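Local atomic coordinates of enoyl-CoA hydratase/isomerase (Shewanella pealeana, PDB entry 4KPK), a protein that probably acts as an isomerase of the crotonase-like enoyl-CoA hydratase/isomerase family, built from three copies of an alpha/beta subunit. Residues N103-R106 and K107-K110; R187-G190 and Q191-R195; R195-L199 and T200-F204. One frame throughout, in Å; residues are numbered along the deposited sequence.

Contact 1: N103-R106 and K107-K110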
loop_
_atom_site.group_PDB
_atom_site.type_symbol
_atom_site.label_atom_id
_atom_site.label_comp_id
_atom_site.label_asym_id
_atom_site.label_seq_id
_atom_site.Cartn_x
_atom_site.Cartn_y
_atom_site.Cartn_z
ATOM N N ASN A 103 31.059 18.395 3.529
ATOM C CA ASN A 103 31.297 19.792 3.844
ATOM C C ASN A 103 30.009 20.463 4.163
ATOM O O ASN A 103 29.962 21.295 5.052
ATOM C CB ASN A 103 31.985 20.514 2.697
ATOM C CG ASN A 103 33.472 20.468 2.835
ATOM O OD1 ASN A 103 33.993 20.776 3.904
ATOM N ND2 ASN A 103 34.175 20.044 1.783
ATOM N N TRP A 104 28.951 20.068 3.455
ATOM C CA TRP A 104 27.609 20.608 3.685
ATOM C C TRP A 104 27.145 20.113 5.040
ATOM O O TRP A 104 26.606 20.869 5.825
ATOM C CB TRP A 104 26.640 20.198 2.569
ATOM C CG TRP A 104 25.251 20.690 2.689
ATOM C CD1 TRP A 104 24.848 21.969 2.992
ATOM C CD2 TRP A 104 24.061 19.941 2.439
ATOM N NE1 TRP A 104 23.489 22.050 2.967
ATOM C CE2 TRP A 104 22.964 20.825 2.639
ATOM C CE3 TRP A 104 23.806 18.602 2.075
ATOM C CZ2 TRP A 104 21.611 20.418 2.480
ATOM C CZ3 TRP A 104 22.441 18.164 1.930
ATOM C CH2 TRP A 104 21.359 19.091 2.142
HETATM N N MSE A 105 27.396 18.851 5.342
HETATM C CA MSE A 105 26.971 18.339 6.632
HETATM C C MSE A 105 27.630 19.077 7.786
HETATM O O MSE A 105 26.977 19.295 8.813
HETATM C CB MSE A 105 27.222 16.847 6.737
HETATM C CG MSE A 105 26.422 16.032 5.716
HETATM SE SE MSE A 105 26.796 14.096 5.975
HETATM C CE MSE A 105 28.299 13.553 4.833
ATOM N N ARG A 106 28.921 19.385 7.684
ATOM C CA ARG A 106 29.597 20.175 8.741
ATOM C C ARG A 106 28.931 21.520 8.965
ATOM O O ARG A 106 28.843 21.988 10.088
ATOM C CB ARG A 106 31.043 20.475 8.390
ATOM C CG ARG A 106 31.974 19.268 8.508
ATOM C CD ARG A 106 33.364 19.613 8.026
ATOM N NE ARG A 106 34.108 18.400 7.730
ATOM C CZ ARG A 106 34.697 17.610 8.640
ATOM N NH1 ARG A 106 34.634 17.865 9.945
ATOM N NH2 ARG A 106 35.371 16.541 8.234
ATOM N N LYS A 107 28.521 22.153 7.881
ATOM C CA LYS A 107 27.827 23.438 7.973
ATOM C C LYS A 107 26.485 23.283 8.698
ATOM O O LYS A 107 26.178 24.082 9.586
ATOM C CB LYS A 107 27.609 24.062 6.593
ATOM C CG LYS A 107 28.899 24.211 5.788
ATOM C CD LYS A 107 28.641 25.164 4.638
ATOM C CE LYS A 107 29.808 25.318 3.682
ATOM N NZ LYS A 107 29.270 26.171 2.593
ATOM N N GLN A 108 25.708 22.255 8.335
ATOM C CA GLN A 108 24.392 22.026 8.981
ATOM C C GLN A 108 24.514 21.819 10.491
ATOM O O GLN A 108 23.702 22.300 11.306
ATOM C CB GLN A 108 23.698 20.791 8.373
ATOM C CG GLN A 108 23.311 20.934 6.894
ATOM C CD GLN A 108 22.875 19.594 6.285
ATOM O OE1 GLN A 108 23.646 18.603 6.228
ATOM N NE2 GLN A 108 21.647 19.552 5.824
ATOM N N ALA A 109 25.529 21.048 10.851
ATOM C CA ALA A 109 25.827 20.786 12.259
ATOM C C ALA A 109 25.973 22.078 13.078
ATOM O O ALA A 109 25.577 22.102 14.218
ATOM C CB ALA A 109 27.095 19.962 12.388
ATOM N N LYS A 110 26.512 23.139 12.483
ATOM C CA LYS A 110 26.796 24.387 13.210
ATOM C C LYS A 110 25.578 25.283 13.156
ATOM O O LYS A 110 25.575 26.320 13.781
ATOM C CB LYS A 110 27.953 25.165 12.574
ATOM C CG LYS A 110 29.357 24.657 12.761
ATOM C CD LYS A 110 30.243 25.533 11.859
ATOM C CE LYS A 110 31.746 25.275 12.001
ATOM N NZ LYS A 110 32.263 24.183 11.103
#

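Contact 2: R187-G190 and Q191-R195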
loop_
_atom_site.group_PDB
_atom_site.type_symbol
_atom_site.label_atom_id
_atom_site.label_comp_id
_atom_site.label_asym_id
_atom_site.label_seq_id
_atom_site.Cartn_x
_atom_site.Cartn_y
_atom_site.Cartn_z
ATOM N N ARG A 187 5.181 6.504 0.582
ATOM C CA ARG A 187 4.198 6.258 -0.442
ATOM C C ARG A 187 4.697 5.148 -1.405
ATOM O O ARG A 187 3.925 4.296 -1.840
ATOM C CB ARG A 187 3.933 7.518 -1.247
ATOM C CG ARG A 187 2.698 7.455 -2.094
ATOM C CD ARG A 187 2.543 8.681 -2.955
ATOM N NE ARG A 187 3.809 9.063 -3.498
ATOM C CZ ARG A 187 4.103 10.248 -4.023
ATOM N NH1 ARG A 187 3.205 11.202 -4.047
ATOM N NH2 ARG A 187 5.323 10.461 -4.543
ATOM N N ALA A 188 5.970 5.172 -1.744
ATOM C CA ALA A 188 6.483 4.237 -2.739
ATOM C C ALA A 188 6.590 2.833 -2.213
ATOM O O ALA A 188 6.024 1.941 -2.768
ATOM C CB ALA A 188 7.826 4.719 -3.204
HETATM N N MSE A 189 7.302 2.664 -1.112
HETATM C CA MSE A 189 7.653 1.345 -0.572
HETATM C C MSE A 189 6.706 0.813 0.478
HETATM O O MSE A 189 6.709 -0.391 0.761
HETATM C CB MSE A 189 9.065 1.433 -0.026
HETATM C CG MSE A 189 9.176 1.872 1.426
HETATM SE SE MSE A 189 11.050 1.908 2.112
HETATM C CE MSE A 189 11.896 0.304 1.376
ATOM N N GLY A 190 5.853 1.680 1.034
ATOM C CA GLY A 190 4.878 1.277 2.032
ATOM C C GLY A 190 5.441 1.353 3.473
ATOM O O GLY A 190 6.647 1.291 3.680
ATOM N N GLN A 191 4.543 1.465 4.452
ATOM C CA GLN A 191 4.861 1.471 5.885
ATOM C C GLN A 191 5.543 0.240 6.427
ATOM O O GLN A 191 6.458 0.346 7.231
ATOM C CB GLN A 191 3.604 1.724 6.727
ATOM C CG GLN A 191 2.981 3.136 6.535
ATOM C CD GLN A 191 3.419 4.126 7.617
ATOM O OE1 GLN A 191 3.934 3.724 8.681
ATOM N NE2 GLN A 191 3.258 5.443 7.327
ATOM N N ARG A 192 5.062 -0.930 6.064
ATOM C CA ARG A 192 5.709 -2.175 6.486
ATOM C C ARG A 192 7.247 -2.193 6.176
ATOM O O ARG A 192 8.066 -2.445 7.048
ATOM C CB ARG A 192 4.960 -3.409 5.916
ATOM C CG ARG A 192 5.280 -4.734 6.613
ATOM C CD ARG A 192 4.695 -4.822 8.008
ATOM N NE ARG A 192 5.396 -5.680 9.020
ATOM C CZ ARG A 192 4.926 -6.809 9.533
ATOM N NH1 ARG A 192 3.788 -7.326 9.116
ATOM N NH2 ARG A 192 5.566 -7.461 10.450
ATOM N N ALA A 193 7.634 -1.834 4.975
ATOM C CA ALA A 193 9.050 -1.801 4.620
ATOM C C ALA A 193 9.775 -0.553 5.145
ATOM O O ALA A 193 10.945 -0.622 5.494
ATOM C CB ALA A 193 9.211 -1.903 3.100
ATOM N N ALA A 194 9.095 0.586 5.247
ATOM C CA ALA A 194 9.747 1.796 5.789
ATOM C C ALA A 194 10.141 1.640 7.220
ATOM O O ALA A 194 11.189 2.108 7.659
ATOM C CB ALA A 194 8.850 3.028 5.598
ATOM N N ARG A 195 9.278 1.029 7.988
ATOM C CA ARG A 195 9.547 0.834 9.379
ATOM C C ARG A 195 10.739 -0.099 9.569
ATOM O O ARG A 195 11.422 -0.006 10.564
ATOM C CB ARG A 195 8.312 0.300 10.084
ATOM C CG ARG A 195 7.457 1.455 10.633
ATOM C CD ARG A 195 6.135 1.073 11.206
ATOM N NE ARG A 195 6.281 0.481 12.517
ATOM C CZ ARG A 195 5.294 0.402 13.401
ATOM N NH1 ARG A 195 4.107 0.950 13.149
ATOM N NH2 ARG A 195 5.495 -0.189 14.554
HETATM O O HOH W 1 5.779 -1.799 2.681
#

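Contact 3: R195-L199 and T200-F204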
loop_
_atom_site.group_PDB
_atom_site.type_symbol
_atom_site.label_atom_id
_atom_site.label_comp_id
_atom_site.label_asym_id
_atom_site.label_seq_id
_atom_site.Cartn_x
_atom_site.Cartn_y
_atom_site.Cartn_z
ATOM N N ARG A 195 9.278 1.029 7.988
ATOM C CA ARG A 195 9.547 0.834 9.379
ATOM C C ARG A 195 10.739 -0.099 9.569
ATOM O O ARG A 195 11.422 -0.006 10.564
ATOM C CB ARG A 195 8.312 0.300 10.084
ATOM C CG ARG A 195 7.457 1.455 10.633
ATOM C CD ARG A 195 6.135 1.073 11.206
ATOM N NE ARG A 195 6.281 0.481 12.517
ATOM C CZ ARG A 195 5.294 0.402 13.401
ATOM N NH1 ARG A 195 4.107 0.950 13.149
ATOM N NH2 ARG A 195 5.495 -0.189 14.554
ATOM N N ARG A 196 10.992 -1.012 8.623
ATOM C CA ARG A 196 12.225 -1.815 8.732
ATOM C C ARG A 196 13.429 -0.960 8.334
ATOM O O ARG A 196 14.309 -0.625 9.157
ATOM C CB ARG A 196 12.113 -3.035 7.883
ATOM C CG ARG A 196 13.436 -3.785 7.750
ATOM C CD ARG A 196 13.391 -4.822 6.629
ATOM N NE ARG A 196 14.740 -5.405 6.443
ATOM C CZ ARG A 196 14.993 -6.463 5.672
ATOM N NH1 ARG A 196 14.014 -7.072 5.045
ATOM N NH2 ARG A 196 16.225 -6.937 5.566
ATOM N N TYR A 197 13.449 -0.541 7.089
ATOM C CA TYR A 197 14.639 0.059 6.526
ATOM C C TYR A 197 15.044 1.383 7.134
ATOM O O TYR A 197 16.245 1.647 7.254
ATOM C CB TYR A 197 14.487 0.164 5.018
ATOM C CG TYR A 197 14.616 -1.172 4.351
ATOM C CD1 TYR A 197 13.504 -1.852 3.941
ATOM C CD2 TYR A 197 15.878 -1.783 4.168
ATOM C CE1 TYR A 197 13.601 -3.104 3.326
ATOM C CE2 TYR A 197 15.984 -3.069 3.556
ATOM C CZ TYR A 197 14.824 -3.701 3.154
ATOM O OH TYR A 197 14.805 -4.925 2.576
HETATM N N MSE A 198 14.069 2.216 7.516
HETATM C CA MSE A 198 14.390 3.459 8.257
HETATM C C MSE A 198 14.913 3.246 9.637
HETATM O O MSE A 198 15.658 4.091 10.114
HETATM C CB MSE A 198 13.246 4.454 8.301
HETATM C CG MSE A 198 12.975 4.996 6.916
HETATM SE SE MSE A 198 11.438 6.272 6.949
HETATM C CE MSE A 198 11.925 7.529 8.359
ATOM N N LEU A 199 14.553 2.140 10.293
ATOM C CA LEU A 199 15.100 1.823 11.579
ATOM C C LEU A 199 16.416 1.074 11.540
ATOM O O LEU A 199 17.282 1.313 12.411
ATOM C CB LEU A 199 14.106 1.034 12.398
ATOM C CG LEU A 199 12.868 1.806 12.913
ATOM C CD1 LEU A 199 11.962 0.812 13.636
ATOM C CD2 LEU A 199 13.266 2.989 13.791
ATOM N N THR A 200 16.609 0.162 10.559
ATOM C CA THR A 200 17.894 -0.597 10.496
ATOM C C THR A 200 19.013 0.187 9.888
ATOM O O THR A 200 20.188 -0.024 10.232
ATOM C CB THR A 200 17.755 -1.918 9.693
ATOM O OG1 THR A 200 17.269 -1.653 8.360
ATOM C CG2 THR A 200 16.773 -2.787 10.415
ATOM N N ALA A 201 18.645 1.096 8.994
ATOM C CA ALA A 201 19.561 1.784 8.092
ATOM C C ALA A 201 20.428 0.786 7.211
ATOM O O ALA A 201 21.567 1.077 6.813
ATOM C CB ALA A 201 20.432 2.748 8.879
ATOM N N GLU A 202 19.876 -0.376 6.927
ATOM C CA GLU A 202 20.594 -1.319 6.102
ATOM C C GLU A 202 20.587 -0.921 4.643
ATOM O O GLU A 202 19.695 -0.206 4.148
ATOM C CB GLU A 202 20.054 -2.733 6.293
ATOM C CG GLU A 202 18.654 -2.937 5.773
ATOM C CD GLU A 202 17.992 -4.152 6.405
ATOM O OE1 GLU A 202 18.321 -5.319 5.984
ATOM O OE2 GLU A 202 17.151 -3.934 7.301
ATOM N N ARG A 203 21.623 -1.404 3.948
ATOM C CA ARG A 203 21.750 -1.244 2.522
ATOM C C ARG A 203 20.782 -2.214 1.894
ATOM O O ARG A 203 20.531 -3.256 2.463
ATOM C CB ARG A 203 23.191 -1.554 2.070
ATOM C CG ARG A 203 23.739 -0.494 1.116
ATOM C CD ARG A 203 25.209 -0.766 0.796
ATOM N NE ARG A 203 26.016 -0.526 1.982
ATOM C CZ ARG A 203 26.691 0.591 2.235
ATOM N NH1 ARG A 203 26.695 1.596 1.370
ATOM N NH2 ARG A 203 27.377 0.702 3.367
ATOM N N PHE A 204 20.228 -1.858 0.739
ATOM C CA PHE A 204 19.452 -2.800 -0.061
ATOM C C PHE A 204 19.759 -2.649 -1.542
ATOM O O PHE A 204 20.351 -1.638 -1.939
ATOM C CB PHE A 204 17.958 -2.809 0.274
ATOM C CG PHE A 204 17.228 -1.513 0.019
ATOM C CD1 PHE A 204 17.065 -0.593 1.033
ATOM C CD2 PHE A 204 16.583 -1.305 -1.179
ATOM C CE1 PHE A 204 16.316 0.570 0.835
ATOM C CE2 PHE A 204 15.864 -0.139 -1.414
ATOM C CZ PHE A 204 15.727 0.805 -0.399
HETATM O O HOH W 2 17.893 1.604 4.765
#

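Contact 1: N103-R106 and K107-K110
Helix 102-109 carries on one flank a stack between two residues a single turn apart: the Gln-108 amide lies on the Trp-104 indole. The evidence is the 18° between the two planes, together with NE2 of Gln-108 standing 3.5 Å from CZ2 of Trp-104, over the face of the six-membered ring and displaced toward its rim. Nearer the backbone in the same side chain, CG of Gln-108 sits 4.2 Å from the centroid of the five-membered ring of Trp-104, 15° off the ring normal, a CH-pi contact. The glutamine therefore spans both rings. Its CG is anti to the carbonyl carbon (chi1 -65°), which sends the extended chain back toward the start of the helix and onto the indole. The amide oxygen also reaches Met-105, OE1 of Gln-108 being 3.4 Å from CA of Met-105.

In crotonase-like enzymes a helix in this place follows the loop that generally supplies one N-H of the oxyanion hole; the corresponding loop here probably ends at Asp-101, whose side-chain OD1 accepts a hydrogen bond from the backbone N of Trp-104. Successive i to i+4 bonds continue the helix. Gln-108 N donates to Trp-104 O at 3.0 Å, and Ala-109 N to Met-105 O at 3.1 Å. The bond from Lys-107 N to Asn-103 O is longer, at 3.3 Å, and the methylene CG of Lys-107 lies 3.2 Å from the same Asn-103 O.

Helix 113-132 adjoins the stack, Asn-116 and Asp-119 touching Gln-108, while Asp-119 also takes a weak hydrogen bond from Trp-104 NE1. The second subunit brings Phe-284 onto Met-105 and Phe-285 onto Arg-106 and Ala-109.

Contact 2: R187-G190 and Q191-R195
Met-189 lays its selenium end against the first turn of the next helix, and this is the tightly packed half of the contact. SE of Met-189 is 3.9 Å from CA of Ala-194, and the terminal CE reaches CB of Ala-193 at 3.9 Å. The side chain leaves the backbone with CG between N and the carbonyl carbon (chi1 89°), a crowded position; this and the extended chi2 set SE beside Ala-194, and the bend at chi3 turns the methyl CE to Ala-193. Leu-212 of helix 206-212 packs on both Met-189 and Ala-193, and Ile-214 also touches Met-189.

The geometry is that of a one-residue break between helices 182-189 and 191-200. Gly-190 ends the first with a positive phi of 89° and occupies the N-cap position of the second. At its backbone angles any CB would collide with the carbonyl O of Met-189, enough to demand glycine. Its own carbonyl begins the new helix: Ala-194 N donates to Gly-190 O at 3.0 Å, while CB of Ala-194 comes within 3.4 Å of that oxygen.

The looser half is hydrated. Met-189 O and Ala-193 N do not bond directly; a water takes the place between them, donating to Met-189 O at 2.6 Å and accepting from Ala-193 N at 3.0 Å. The polar ends of Gln-191 and Arg-195 are taken up at the interface: Gln-191 NE2 donates to Leu-248 O of the second subunit, and Arg-195 forms salt bridges with Asp-131 and Asp-157 of that subunit.

Contact 3: R195-L199 and T200-F204
Helix 191-200 closes with Thr-200 N donating to Arg-196 O at 2.8 Å, and Ala-201, at a positive phi of 56°, turns the chain out of helical geometry toward strand 203-204. An ST turn follows: Glu-202 N donates to OG1 of Thr-200 at 3.2 Å. That hydroxyl in turn donates to OE2 of Glu-202 at 2.5 Å, on the anti side of the carboxylate. Arg-196 grips the same carboxylate side-on in a salt bridge, NE reaching OE2 of Glu-202 at 3.0 Å and NH2 reaching OE1 at 2.7 Å. The planes stand 63° apart, and both nitrogens come from above the carboxylate plane. OE2 thus accepts from two side chains, which fixes the rotation of the acid.

Replacing Glu-202 by an alanine is likely to leave the Arg-196 guanidinium without its charge partner and the Thr-200 hydroxyl without this acceptor. CG of Glu-202 meets CD2 of Tyr-197 at 3.4 Å. Phe-204 turns its edge to the face of the same ring, in an inclined edge-to-face (T-shaped) pair with centroids 4.8 Å apart, planes at 56°, and CD1 of Phe-204 3.6 Å from CD2 of Tyr-197.

In the fold
Along the chain the three contacts come in series; each joins consecutive segments, so each closes a turn or helix junction, and none nests in or crosses another. Contact 1 comes first, on helix 102-109, its centre about 24 Å from the centre of contact 3 and about 29 Å from that of contact 2. The chain then passes through helix 113-132 and strands 137-141 and 158-161 of the mixed sheet. Contact 2 joins helix 182-189 to helix 191-200, and contact 3 leads from that helix into strand 203-204, which pairs with 167-168. These two share Arg-195 and touch, Met-189 CE lying 3.7 Å from Tyr-197 CD1. All three touch the second subunit, and contact 2 also meets the third.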